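Local atomic coordinates of ATP-dependent DNA helicase PIF1 (Candida albicans, PDB entry 7OTJ), a protein that uses the energy of ATP hydrolysis to translocate along single-stranded DNA in the 5'-3' direction, probably unwinding duplexes, G-quadruplexes and RNA-DNA hybrids to maintain genome stability. Residues V258-S263 and P284-K290; V421-W426 and S438-L444; S455-S461 and V478-V484; K462-K468 and G488-F494. All blocks are in the same frame, centred on the assembly; numbering follows the deposited sequence.

Interaction 1. Residues V258-S263 and P284-K290; sequences VVVYNS and PQVLNLK
Val259 and Leu289 face each other in one antiparallel hydrogen-bonded pair and Tyr261 and Leu287 in the next, on strands whose directions differ by 161°. In the first pair Val259 N reaches Leu289 O at 2.8 Å, and Leu289 N returns a bond to Val259 O. In the second, Tyr261 N meets Leu287 O at 2.9 Å, and Leu287 N bonds back to Tyr261 O. Ser263 N extends the row to Gln285 O.

Tyr261, Leu287 and Leu289 are buried on one face of the sheet. Tyr261 sets its CB beside Leu287 CB. With CG anti to the carbonyl carbon (chi1 -73°), the side chain extends to Leu289 and crosses it at about a right angle. Leu289 CD1 meets the ring edge at CE2, 4.2 Å away. Val259 CG1 lies over one face of the same ring, toward the rim. The ring's hydroxyl is hydrogen-bonded to Lys402 O.

On the other face, Val260 CG1 touches Val286 CG1 at 3.8 Å, and Asn288 runs beside Val260. At the strand end, the extended chain of Lys290 passes across Val258, with CE 3.5 Å from Val258 CB. Its NZ is hydrogen-bonded to Leu251 O and Ile254 O, at the end of helix 240-253. This is an antiparallel strand pair with one apolar, largely buried side and one more exposed, in keeping with the SH3-like 2B domain of Pif1 helicases.

Interaction 2. Residues V421-W426 and S438-L444; sequences VEPEQW and SRIQFPL
Glu424 N donates to Gln441 O at 2.8 Å in a nearly straight bond, although the donor stands well above the carbonyl plane. Gln441 N bonds back to Glu424 O. Further along, Trp426 and Arg439 form a second hydrogen-bonded pair through both of their backbone groups.

With Trp426 CG anti to the carbonyl carbon (chi1 -68°), the indole swings over toward the partner strand and sets its edge to the carbonyls of Arg439 and Gln441. CH2 ends 3.7 Å from Pro443 CB, the two side chains crossing at about a right angle. Pro443 is the centre of an inverse gamma turn. Opposite the indole, its CD meets Val421 CG1 at 3.6 Å. Its CG also touches Glu424 CG.

Pro423 lies alongside the Phe442 ring. Its CB sits over the centre of one face, and its CD is 3.5 Å from CE1. The backbone oxygen of Val421 lies at the edge of the same ring. Pro423 CB also touches Ile440 CG2.

Gln441 OE1 accepts from Phe442 N, while its NE2 donates to Pro284 O and Tyr261 O. Arg439 NH1 is hydrogen-bonded to Ala283 O, and NH2 forms a salt bridge with Asp265 OD2. Strand 435-446 lies between 424-429 and 259-267 in the antiparallel sheet, with backbone bonds pairing Ser438 with Thr266 and Ile440 with Val264. Phe442 and Leu444 pack on strands 286-289 and 404-409.

Interaction 3. Residues S455-S461 and V478-V484; sequences SQGQTLS and VALSRAV. With ALF (tetrafluoroaluminate ion), chain F.
Arg482 NH1 is hydrogen-bonded to F4 of the tetrafluoroaluminate at 2.6 Å, and also gives a weak bond to Gln458 O at 2.9 Å. Its NH2 donates to F2 of the ion and to Ser481 OG. NE goes to Val478 O at 2.8 Å, near the guanidinium plane. Each guanidinium nitrogen therefore has an acceptor, and the bonds to its own segment fix how the group is turned. The chain bends at chi2 and chi3 to bring it there. Gln456 CA lies over one face, toward its rim.

The type II turn from Ser455 to Gln458 is closed by Gln458 N bonding to Ser455 O. Beyond it, Leu460 N donates to Arg482 O at 3.0 Å, and Val484 N donates to Leu460 O. Thr459 CG2 and Val484 CG2 touch beside them. Thr459 OG1 is hydrogen-bonded to Arg191 NE.

Gln456 crosses Val478 at about a right angle. Its OE1 accepts from Leu148 N, and NE2 donates to Glu108 OE2 and Ser110 OG. Arg191, Lys31 and Gln147 also bind the ion. The aluminium is coordinated by a water. With ADP, the fluoroaluminate mimics the phosphoryl group in the transition state of hydrolysis, consistent with the arginine-lined ATP site of a superfamily 1 helicase.

Interaction 4. Residues K462-K468 and G488-F494; sequences KVVVDMK and GLQVLNF. With K (potassium ion), chain I.
Val465 and Val463 share a parallel register with Val491 and Leu489, and backbone bonds run along the whole pair. Val465 N reaches Gln490 O, and Leu492 N reaches Val465 O, each at 2.7 Å. The ends are closed by Val463 N to Gly488 O and Met467 N to Leu492 O.

On the buried face, Leu489 turns its CG anti to the backbone N (chi1 164°). This brings CD1 toward strand 463-466, 3.9 Å from Val465 CG2 and close to Val463 CG1. Met467 is extended through chi2 and bends at its last torsion. Its SD lies obliquely beside the Phe494 ring in a Met-aromatic contact, 4.5 Å from the centroid, and also touches Val491 CG1. Phe494 meets Phe218 on helix 212-219.

On the other face, Val464 and Gln490 lie side by side. The extended glutamine runs past Val464 CG2, and its NE2 goes to Ser222 O. Val464 CG2 also meets Leu492 CD1. Asp466 points its CG anti to the backbone N (chi1 -177°). Its OD1 receives Asn493 ND2 from above the carboxylate plane at 3.1 Å, and Lys468 NZ bonds weakly to Asn493 OD1. Asp466 O binds the potassium ion at 3.0 Å, with Glu242 as a further ligand. Helix 475-481 links the two parallel strands and packs on the face of Val465 and Val491, a beta-alpha-beta crossover as in a RecA-like helicase domain.

How the interactions relate
Interactions 1 and 2 belong to one antiparallel sheet and touch: the Gln441 side chain bridges them, and the Tyr261 and Phe442 rings pack together. Interaction 2 is mostly buried, while interaction 1 has an exposed face. Interactions 3 and 4 interleave along the chain through helix 475-481, where Ala479 packs on Val465 and Leu480 on Val491. Interaction 4 joins the outermost strand 489-492 to 463-466, with apolar packing on one face and a polar end, and its Asp466 binds a potassium ion through the backbone oxygen. Interaction 3 holds charged and backbone groups at the tetrafluoroaluminate. The two pairs lie apart: interactions 2 and 3 come no nearer than about 15 Å between nearest atoms.

Interaction 1. Residues V258-S263 and P284-K290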
# COMPACT_ATOMS: atom_id res chain seq x y z
N VAL A 258 -19.97 22.29 5.03
CA VAL A 258 -19.17 21.37 4.23
C VAL A 258 -19.51 21.41 2.75
O VAL A 258 -20.68 21.40 2.35
CB VAL A 258 -19.36 19.94 4.77
CG1 VAL A 258 -20.84 19.64 4.96
CG2 VAL A 258 -18.72 18.92 3.84
N VAL A 259 -18.46 21.43 1.92
CA VAL A 259 -18.56 21.45 0.46
C VAL A 259 -18.66 20.01 -0.04
O VAL A 259 -17.90 19.14 0.39
CB VAL A 259 -17.34 22.17 -0.15
CG1 VAL A 259 -17.43 22.17 -1.67
CG2 VAL A 259 -17.21 23.58 0.40
N VAL A 260 -19.58 19.78 -0.96
CA VAL A 260 -19.88 18.44 -1.47
C VAL A 260 -19.54 18.42 -2.95
O VAL A 260 -20.11 19.18 -3.75
CB VAL A 260 -21.34 18.05 -1.24
CG1 VAL A 260 -21.61 16.67 -1.84
CG2 VAL A 260 -21.68 18.07 0.24
N TYR A 261 -18.61 17.55 -3.33
CA TYR A 261 -18.18 17.38 -4.71
C TYR A 261 -18.68 16.03 -5.20
O TYR A 261 -18.14 14.99 -4.80
CB TYR A 261 -16.66 17.47 -4.84
CG TYR A 261 -16.08 18.85 -4.68
CD1 TYR A 261 -16.30 19.83 -5.64
CD2 TYR A 261 -15.28 19.17 -3.59
CE1 TYR A 261 -15.76 21.09 -5.51
CE2 TYR A 261 -14.73 20.42 -3.45
CZ TYR A 261 -14.97 21.38 -4.41
OH TYR A 261 -14.43 22.64 -4.29
N ASN A 262 -19.69 16.04 -6.05
CA ASN A 262 -20.18 14.81 -6.66
C ASN A 262 -19.36 14.49 -7.90
O ASN A 262 -18.98 15.38 -8.66
CB ASN A 262 -21.66 14.94 -7.02
CG ASN A 262 -22.55 15.07 -5.80
OD1 ASN A 262 -22.35 14.38 -4.80
ND2 ASN A 262 -23.53 15.97 -5.87
N SER A 263 -19.08 13.20 -8.08
CA SER A 263 -18.32 12.76 -9.24
C SER A 263 -19.22 12.66 -10.46
O SER A 263 -20.41 12.34 -10.36
CB SER A 263 -17.68 11.39 -8.98
OG SER A 263 -18.67 10.38 -8.86
N PRO A 284 -13.55 8.90 -4.85
CA PRO A 284 -14.87 8.72 -4.24
C PRO A 284 -15.99 9.30 -5.08
O PRO A 284 -15.83 10.32 -5.76
CB PRO A 284 -14.74 9.47 -2.91
CG PRO A 284 -13.76 10.55 -3.20
CD PRO A 284 -12.76 9.94 -4.15
N GLN A 285 -17.14 8.63 -5.02
CA GLN A 285 -18.32 9.14 -5.71
C GLN A 285 -18.77 10.47 -5.11
O GLN A 285 -19.14 11.40 -5.84
CB GLN A 285 -19.44 8.12 -5.66
CG GLN A 285 -20.60 8.47 -6.57
CD GLN A 285 -21.82 7.62 -6.30
OE1 GLN A 285 -21.98 7.09 -5.20
NE2 GLN A 285 -22.67 7.47 -7.31
N VAL A 286 -18.76 10.58 -3.78
CA VAL A 286 -19.07 11.82 -3.08
C VAL A 286 -17.86 12.21 -2.22
O VAL A 286 -17.49 11.47 -1.30
CB VAL A 286 -20.33 11.70 -2.21
CG1 VAL A 286 -20.65 13.02 -1.52
CG2 VAL A 286 -21.52 11.25 -3.07
N LEU A 287 -17.26 13.36 -2.53
CA LEU A 287 -16.10 13.88 -1.81
C LEU A 287 -16.56 15.06 -0.96
O LEU A 287 -16.87 16.14 -1.49
CB LEU A 287 -14.99 14.30 -2.78
CG LEU A 287 -13.74 14.95 -2.18
CD1 LEU A 287 -13.08 14.02 -1.18
CD2 LEU A 287 -12.75 15.33 -3.27
N ASN A 288 -16.62 14.86 0.36
CA ASN A 288 -17.05 15.91 1.29
C ASN A 288 -15.83 16.56 1.92
O ASN A 288 -14.99 15.88 2.51
CB ASN A 288 -17.96 15.33 2.38
CG ASN A 288 -19.23 14.73 1.81
OD1 ASN A 288 -20.14 15.45 1.40
ND2 ASN A 288 -19.32 13.41 1.81
N LEU A 289 -15.73 17.88 1.80
CA LEU A 289 -14.57 18.62 2.27
C LEU A 289 -15.00 19.86 3.04
O LEU A 289 -15.88 20.60 2.58
CB LEU A 289 -13.65 19.02 1.11
CG LEU A 289 -12.98 17.90 0.31
CD1 LEU A 289 -12.12 18.48 -0.80
CD2 LEU A 289 -12.15 17.01 1.21
N LYS A 290 -14.40 20.08 4.20
CA LYS A 290 -14.48 21.36 4.90
C LYS A 290 -13.12 22.03 4.87
O LYS A 290 -12.15 21.52 4.30
CB LYS A 290 -14.95 21.17 6.35
CG LYS A 290 -16.42 20.84 6.49
CD LYS A 290 -16.79 20.58 7.94
CE LYS A 290 -18.27 20.22 8.07
NZ LYS A 290 -18.64 19.87 9.46

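Interaction 2. Residues V421-W426 and S438-L444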
# COMPACT_ATOMS: atom_id res chain seq x y z
N VAL A 421 -5.94 21.91 -6.47
CA VAL A 421 -6.20 20.53 -6.87
C VAL A 421 -7.31 20.52 -7.91
O VAL A 421 -8.47 20.82 -7.59
CB VAL A 421 -6.56 19.66 -5.66
CG1 VAL A 421 -6.83 18.23 -6.11
CG2 VAL A 421 -5.46 19.70 -4.62
N GLU A 422 -6.97 20.16 -9.15
CA GLU A 422 -7.92 20.07 -10.25
C GLU A 422 -8.54 18.67 -10.32
O GLU A 422 -7.98 17.71 -9.79
CB GLU A 422 -7.23 20.41 -11.56
CG GLU A 422 -6.77 21.85 -11.67
CD GLU A 422 -6.23 22.19 -13.04
OE1 GLU A 422 -5.28 21.51 -13.49
OE2 GLU A 422 -6.75 23.14 -13.67
N PRO A 423 -9.70 18.53 -10.95
CA PRO A 423 -10.29 17.19 -11.10
C PRO A 423 -9.50 16.34 -12.09
O PRO A 423 -8.87 16.84 -13.03
CB PRO A 423 -11.70 17.48 -11.62
CG PRO A 423 -11.60 18.80 -12.28
CD PRO A 423 -10.59 19.58 -11.48
N GLU A 424 -9.54 15.03 -11.86
CA GLU A 424 -8.84 14.05 -12.67
C GLU A 424 -9.82 12.99 -13.15
O GLU A 424 -10.94 12.88 -12.64
CB GLU A 424 -7.71 13.38 -11.89
CG GLU A 424 -6.55 14.30 -11.58
CD GLU A 424 -5.90 14.83 -12.83
OE1 GLU A 424 -5.76 16.07 -12.94
OE2 GLU A 424 -5.54 14.02 -13.71
N GLN A 425 -9.40 12.21 -14.15
CA GLN A 425 -10.24 11.16 -14.72
C GLN A 425 -9.62 9.79 -14.46
O GLN A 425 -8.43 9.59 -14.71
CB GLN A 425 -10.44 11.37 -16.22
CG GLN A 425 -11.36 10.33 -16.85
CD GLN A 425 -11.37 10.38 -18.37
OE1 GLN A 425 -10.43 10.84 -19.00
NE2 GLN A 425 -12.45 9.88 -18.96
N TRP A 426 -10.43 8.87 -13.96
CA TRP A 426 -10.09 7.46 -13.84
C TRP A 426 -10.94 6.68 -14.83
O TRP A 426 -12.16 6.89 -14.90
CB TRP A 426 -10.30 6.94 -12.42
CG TRP A 426 -9.36 7.52 -11.39
CD1 TRP A 426 -8.23 6.93 -10.89
CD2 TRP A 426 -9.48 8.79 -10.74
NE1 TRP A 426 -7.64 7.76 -9.97
CE2 TRP A 426 -8.38 8.91 -9.86
CE3 TRP A 426 -10.40 9.84 -10.81
CZ2 TRP A 426 -8.18 10.03 -9.06
CZ3 TRP A 426 -10.20 10.95 -10.02
CH2 TRP A 426 -9.10 11.04 -9.15
N SER A 438 -15.92 5.78 -16.96
CA SER A 438 -15.19 6.99 -16.62
C SER A 438 -15.75 7.61 -15.35
O SER A 438 -16.97 7.73 -15.18
CB SER A 438 -15.25 8.00 -17.77
OG SER A 438 -14.53 9.17 -17.45
N ARG A 439 -14.85 8.05 -14.47
CA ARG A 439 -15.22 8.83 -13.29
C ARG A 439 -14.30 10.04 -13.19
O ARG A 439 -13.08 9.89 -13.20
CB ARG A 439 -15.14 8.03 -11.99
CG ARG A 439 -15.19 8.93 -10.75
CD ARG A 439 -15.36 8.15 -9.46
NE ARG A 439 -16.69 7.58 -9.34
CZ ARG A 439 -17.04 6.70 -8.41
NH1 ARG A 439 -16.19 6.30 -7.48
NH2 ARG A 439 -18.28 6.20 -8.43
N ILE A 440 -14.90 11.22 -13.09
CA ILE A 440 -14.16 12.46 -12.95
C ILE A 440 -14.40 12.97 -11.54
O ILE A 440 -15.55 13.16 -11.12
CB ILE A 440 -14.58 13.50 -14.01
CG1 ILE A 440 -14.31 12.95 -15.41
CG2 ILE A 440 -13.84 14.81 -13.78
CD1 ILE A 440 -14.72 13.88 -16.53
N GLN A 441 -13.31 13.17 -10.80
CA GLN A 441 -13.37 13.60 -9.41
C GLN A 441 -12.03 14.22 -9.06
O GLN A 441 -11.01 13.93 -9.69
CB GLN A 441 -13.69 12.42 -8.48
CG GLN A 441 -13.78 12.76 -7.00
CD GLN A 441 -14.96 13.65 -6.67
OE1 GLN A 441 -14.91 14.87 -6.86
NE2 GLN A 441 -16.03 13.05 -6.17
N PHE A 442 -12.03 15.07 -8.05
CA PHE A 442 -10.78 15.55 -7.50
C PHE A 442 -10.02 14.38 -6.86
O PHE A 442 -10.64 13.53 -6.21
CB PHE A 442 -11.02 16.64 -6.47
CG PHE A 442 -11.70 17.86 -7.03
CD1 PHE A 442 -10.96 18.89 -7.57
CD2 PHE A 442 -13.08 17.95 -7.05
CE1 PHE A 442 -11.57 20.00 -8.10
CE2 PHE A 442 -13.70 19.06 -7.58
CZ PHE A 442 -12.95 20.09 -8.11
N PRO A 443 -8.71 14.30 -7.04
CA PRO A 443 -7.94 13.16 -6.52
C PRO A 443 -7.66 13.28 -5.02
O PRO A 443 -6.50 13.33 -4.59
CB PRO A 443 -6.67 13.21 -7.37
CG PRO A 443 -6.48 14.66 -7.64
CD PRO A 443 -7.87 15.22 -7.83
N LEU A 444 -8.72 13.30 -4.22
CA LEU A 444 -8.58 13.49 -2.78
C LEU A 444 -9.55 12.58 -2.04
O LEU A 444 -10.66 12.32 -2.52
CB LEU A 444 -8.84 14.95 -2.38
CG LEU A 444 -7.94 16.04 -2.97
CD1 LEU A 444 -8.47 17.42 -2.62
CD2 LEU A 444 -6.51 15.88 -2.48

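Interaction 3. Residues S455-S461 and V478-V484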
# COMPACT_ATOMS: atom_id res chain seq x y z
N SER A 455 -2.25 0.48 6.14
CA SER A 455 -1.12 1.02 6.90
C SER A 455 0.12 0.16 6.79
O SER A 455 1.23 0.68 7.00
CB SER A 455 -1.48 1.18 8.38
OG SER A 455 -1.59 -0.09 9.01
N GLN A 456 -0.02 -1.12 6.45
CA GLN A 456 1.13 -2.01 6.44
C GLN A 456 2.19 -1.50 5.47
O GLN A 456 1.95 -1.38 4.27
CB GLN A 456 0.71 -3.43 6.09
CG GLN A 456 1.86 -4.43 6.18
CD GLN A 456 1.40 -5.87 6.09
OE1 GLN A 456 0.43 -6.27 6.74
NE2 GLN A 456 2.10 -6.67 5.30
N GLY A 457 3.36 -1.16 6.02
CA GLY A 457 4.45 -0.54 5.30
C GLY A 457 4.70 0.90 5.69
O GLY A 457 5.80 1.42 5.43
N GLN A 458 3.73 1.55 6.32
CA GLN A 458 3.88 2.95 6.69
C GLN A 458 4.55 3.08 8.05
O GLN A 458 4.48 2.19 8.90
CB GLN A 458 2.52 3.65 6.70
CG GLN A 458 1.82 3.68 5.34
CD GLN A 458 2.61 4.45 4.29
OE1 GLN A 458 3.20 5.48 4.58
NE2 GLN A 458 2.62 3.93 3.06
N THR A 459 5.19 4.23 8.25
CA THR A 459 5.72 4.64 9.54
C THR A 459 4.93 5.85 10.01
O THR A 459 4.78 6.82 9.25
CB THR A 459 7.22 4.97 9.44
OG1 THR A 459 7.96 3.77 9.17
CG2 THR A 459 7.71 5.57 10.74
N LEU A 460 4.43 5.80 11.24
CA LEU A 460 3.57 6.85 11.78
C LEU A 460 4.15 7.36 13.09
O LEU A 460 4.32 6.59 14.04
CB LEU A 460 2.15 6.32 11.99
CG LEU A 460 1.52 5.63 10.78
CD1 LEU A 460 0.26 4.88 11.16
CD2 LEU A 460 1.22 6.66 9.71
N SER A 461 4.45 8.66 13.13
CA SER A 461 4.96 9.27 14.35
C SER A 461 3.92 9.23 15.47
O SER A 461 4.20 8.77 16.58
CB SER A 461 5.39 10.71 14.08
OG SER A 461 6.60 10.75 13.36
N VAL A 478 0.75 -5.65 12.97
CA VAL A 478 0.94 -4.59 11.98
C VAL A 478 0.49 -3.25 12.55
O VAL A 478 1.21 -2.24 12.46
CB VAL A 478 0.20 -4.92 10.67
CG1 VAL A 478 0.22 -3.74 9.72
CG2 VAL A 478 0.82 -6.12 10.01
N ALA A 479 -0.70 -3.21 13.16
CA ALA A 479 -1.24 -1.96 13.68
C ALA A 479 -0.32 -1.36 14.73
O ALA A 479 0.09 -0.20 14.62
CB ALA A 479 -2.64 -2.19 14.26
N LEU A 480 0.02 -2.14 15.75
CA LEU A 480 0.83 -1.59 16.83
C LEU A 480 2.26 -1.29 16.40
O LEU A 480 2.88 -0.41 16.99
CB LEU A 480 0.81 -2.56 18.02
CG LEU A 480 -0.60 -2.86 18.55
CD1 LEU A 480 -0.59 -3.86 19.70
CD2 LEU A 480 -1.30 -1.57 18.95
N SER A 481 2.76 -1.93 15.35
CA SER A 481 4.15 -1.73 14.94
C SER A 481 4.32 -0.56 13.97
O SER A 481 5.45 -0.27 13.57
CB SER A 481 4.71 -3.00 14.30
OG SER A 481 3.87 -3.47 13.27
N ARG A 482 3.23 0.12 13.60
CA ARG A 482 3.35 1.34 12.81
C ARG A 482 3.96 2.49 13.60
O ARG A 482 4.52 3.41 13.00
CB ARG A 482 1.98 1.78 12.28
CG ARG A 482 1.24 0.75 11.45
CD ARG A 482 2.07 0.27 10.29
NE ARG A 482 2.83 -0.94 10.60
CZ ARG A 482 3.87 -1.36 9.90
NH1 ARG A 482 4.32 -0.68 8.86
NH2 ARG A 482 4.48 -2.49 10.25
N ALA A 483 3.88 2.45 14.92
CA ALA A 483 4.28 3.57 15.75
C ALA A 483 5.79 3.67 15.88
O ALA A 483 6.49 2.67 16.02
CB ALA A 483 3.64 3.47 17.14
N VAL A 484 6.29 4.91 15.83
CA VAL A 484 7.69 5.17 16.14
C VAL A 484 7.96 4.95 17.62
O VAL A 484 8.95 4.31 18.00
CB VAL A 484 8.07 6.59 15.69
CG1 VAL A 484 9.44 6.99 16.22
CG2 VAL A 484 8.02 6.69 14.18
AL ALF F . 7.13 -2.81 7.61
F1 ALF F . 7.17 -2.99 5.84
F2 ALF F . 7.09 -2.61 9.38
F3 ALF F . 7.84 -4.44 7.74
F4 ALF F . 6.50 -1.14 7.49
O HOH W 1 4.95 -3.80 7.23

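Interaction 4. Residues K462-K468 and G488-F494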
# COMPACT_ATOMS: atom_id res chain seq x y z
N LYS A 462 2.71 9.70 15.18
CA LYS A 462 1.64 9.79 16.16
C LYS A 462 0.41 9.08 15.60
O LYS A 462 -0.06 9.43 14.51
CB LYS A 462 1.34 11.24 16.51
CG LYS A 462 2.53 11.92 17.18
CD LYS A 462 2.20 13.31 17.67
CE LYS A 462 3.43 13.98 18.27
NZ LYS A 462 4.11 13.11 19.28
N VAL A 463 -0.09 8.09 16.33
CA VAL A 463 -1.14 7.22 15.81
C VAL A 463 -1.95 6.67 16.98
O VAL A 463 -1.39 6.28 18.01
CB VAL A 463 -0.54 6.09 14.94
CG1 VAL A 463 0.60 5.39 15.67
CG2 VAL A 463 -1.61 5.09 14.52
N VAL A 464 -3.27 6.65 16.83
CA VAL A 464 -4.16 5.97 17.76
C VAL A 464 -4.71 4.73 17.07
O VAL A 464 -5.23 4.81 15.96
CB VAL A 464 -5.30 6.89 18.27
CG1 VAL A 464 -5.89 7.71 17.15
CG2 VAL A 464 -6.38 6.06 18.92
N VAL A 465 -4.56 3.58 17.73
CA VAL A 465 -4.95 2.29 17.19
C VAL A 465 -6.15 1.79 17.98
O VAL A 465 -6.09 1.67 19.21
CB VAL A 465 -3.80 1.27 17.25
CG1 VAL A 465 -4.29 -0.11 16.81
CG2 VAL A 465 -2.64 1.73 16.38
N ASP A 466 -7.24 1.49 17.28
CA ASP A 466 -8.46 0.96 17.89
C ASP A 466 -8.57 -0.50 17.48
O ASP A 466 -8.87 -0.81 16.32
CB ASP A 466 -9.69 1.75 17.46
CG ASP A 466 -10.96 1.27 18.15
OD1 ASP A 466 -10.88 0.33 18.97
OD2 ASP A 466 -12.04 1.82 17.87
N MET A 467 -8.31 -1.40 18.43
CA MET A 467 -8.27 -2.83 18.16
C MET A 467 -9.65 -3.49 18.21
O MET A 467 -9.72 -4.72 18.24
CB MET A 467 -7.32 -3.51 19.14
CG MET A 467 -5.91 -2.95 19.03
SD MET A 467 -4.76 -3.69 20.18
CE MET A 467 -5.02 -5.43 19.86
N LYS A 468 -10.72 -2.69 18.15
CA LYS A 468 -12.06 -3.19 18.47
C LYS A 468 -12.48 -4.32 17.54
O LYS A 468 -12.95 -5.37 18.00
CB LYS A 468 -13.07 -2.04 18.41
CG LYS A 468 -14.44 -2.32 19.04
CD LYS A 468 -14.46 -1.92 20.51
CE LYS A 468 -15.85 -1.98 21.13
NZ LYS A 468 -15.87 -1.34 22.49
N GLY A 488 3.97 8.42 21.20
CA GLY A 488 3.07 8.88 20.16
C GLY A 488 2.08 7.83 19.72
O GLY A 488 1.56 7.89 18.61
N LEU A 489 1.77 6.88 20.61
CA LEU A 489 0.85 5.80 20.30
C LEU A 489 -0.22 5.70 21.39
O LEU A 489 0.11 5.64 22.58
CB LEU A 489 1.58 4.46 20.19
CG LEU A 489 0.72 3.20 20.25
CD1 LEU A 489 -0.14 3.07 19.01
CD2 LEU A 489 1.60 1.98 20.43
N GLN A 490 -1.48 5.64 20.97
CA GLN A 490 -2.60 5.36 21.86
C GLN A 490 -3.28 4.08 21.39
O GLN A 490 -3.60 3.96 20.20
CB GLN A 490 -3.60 6.51 21.91
CG GLN A 490 -4.86 6.19 22.70
CD GLN A 490 -5.91 7.29 22.63
OE1 GLN A 490 -6.12 7.89 21.59
NE2 GLN A 490 -6.56 7.56 23.76
N VAL A 491 -3.52 3.16 22.31
CA VAL A 491 -4.11 1.86 21.99
C VAL A 491 -5.47 1.79 22.68
O VAL A 491 -5.56 1.93 23.90
CB VAL A 491 -3.22 0.69 22.43
CG1 VAL A 491 -3.90 -0.64 22.11
CG2 VAL A 491 -1.86 0.78 21.74
N LEU A 492 -6.52 1.59 21.89
CA LEU A 492 -7.87 1.43 22.40
C LEU A 492 -8.33 -0.01 22.24
O LEU A 492 -8.09 -0.64 21.20
CB LEU A 492 -8.84 2.38 21.68
CG LEU A 492 -8.54 3.88 21.80
CD1 LEU A 492 -9.54 4.69 20.98
CD2 LEU A 492 -8.52 4.34 23.24
N ASN A 493 -8.97 -0.53 23.29
CA ASN A 493 -9.61 -1.84 23.28
C ASN A 493 -8.62 -2.97 23.02
O ASN A 493 -8.94 -3.96 22.35
CB ASN A 493 -10.75 -1.89 22.26
CG ASN A 493 -11.85 -0.90 22.58
OD1 ASN A 493 -12.67 -1.14 23.47
ND2 ASN A 493 -11.88 0.21 21.86
N PHE A 494 -7.43 -2.87 23.61
CA PHE A 494 -6.43 -3.92 23.47
C PHE A 494 -6.90 -5.19 24.16
O PHE A 494 -7.53 -5.14 25.22
CB PHE A 494 -5.09 -3.49 24.07
CG PHE A 494 -4.02 -4.55 23.97
CD1 PHE A 494 -3.90 -5.53 24.95
CD2 PHE A 494 -3.14 -4.58 22.90
CE1 PHE A 494 -2.93 -6.52 24.85
CE2 PHE A 494 -2.17 -5.56 22.80
CZ PHE A 494 -2.07 -6.53 23.77
K K I . -10.94 -2.11 14.62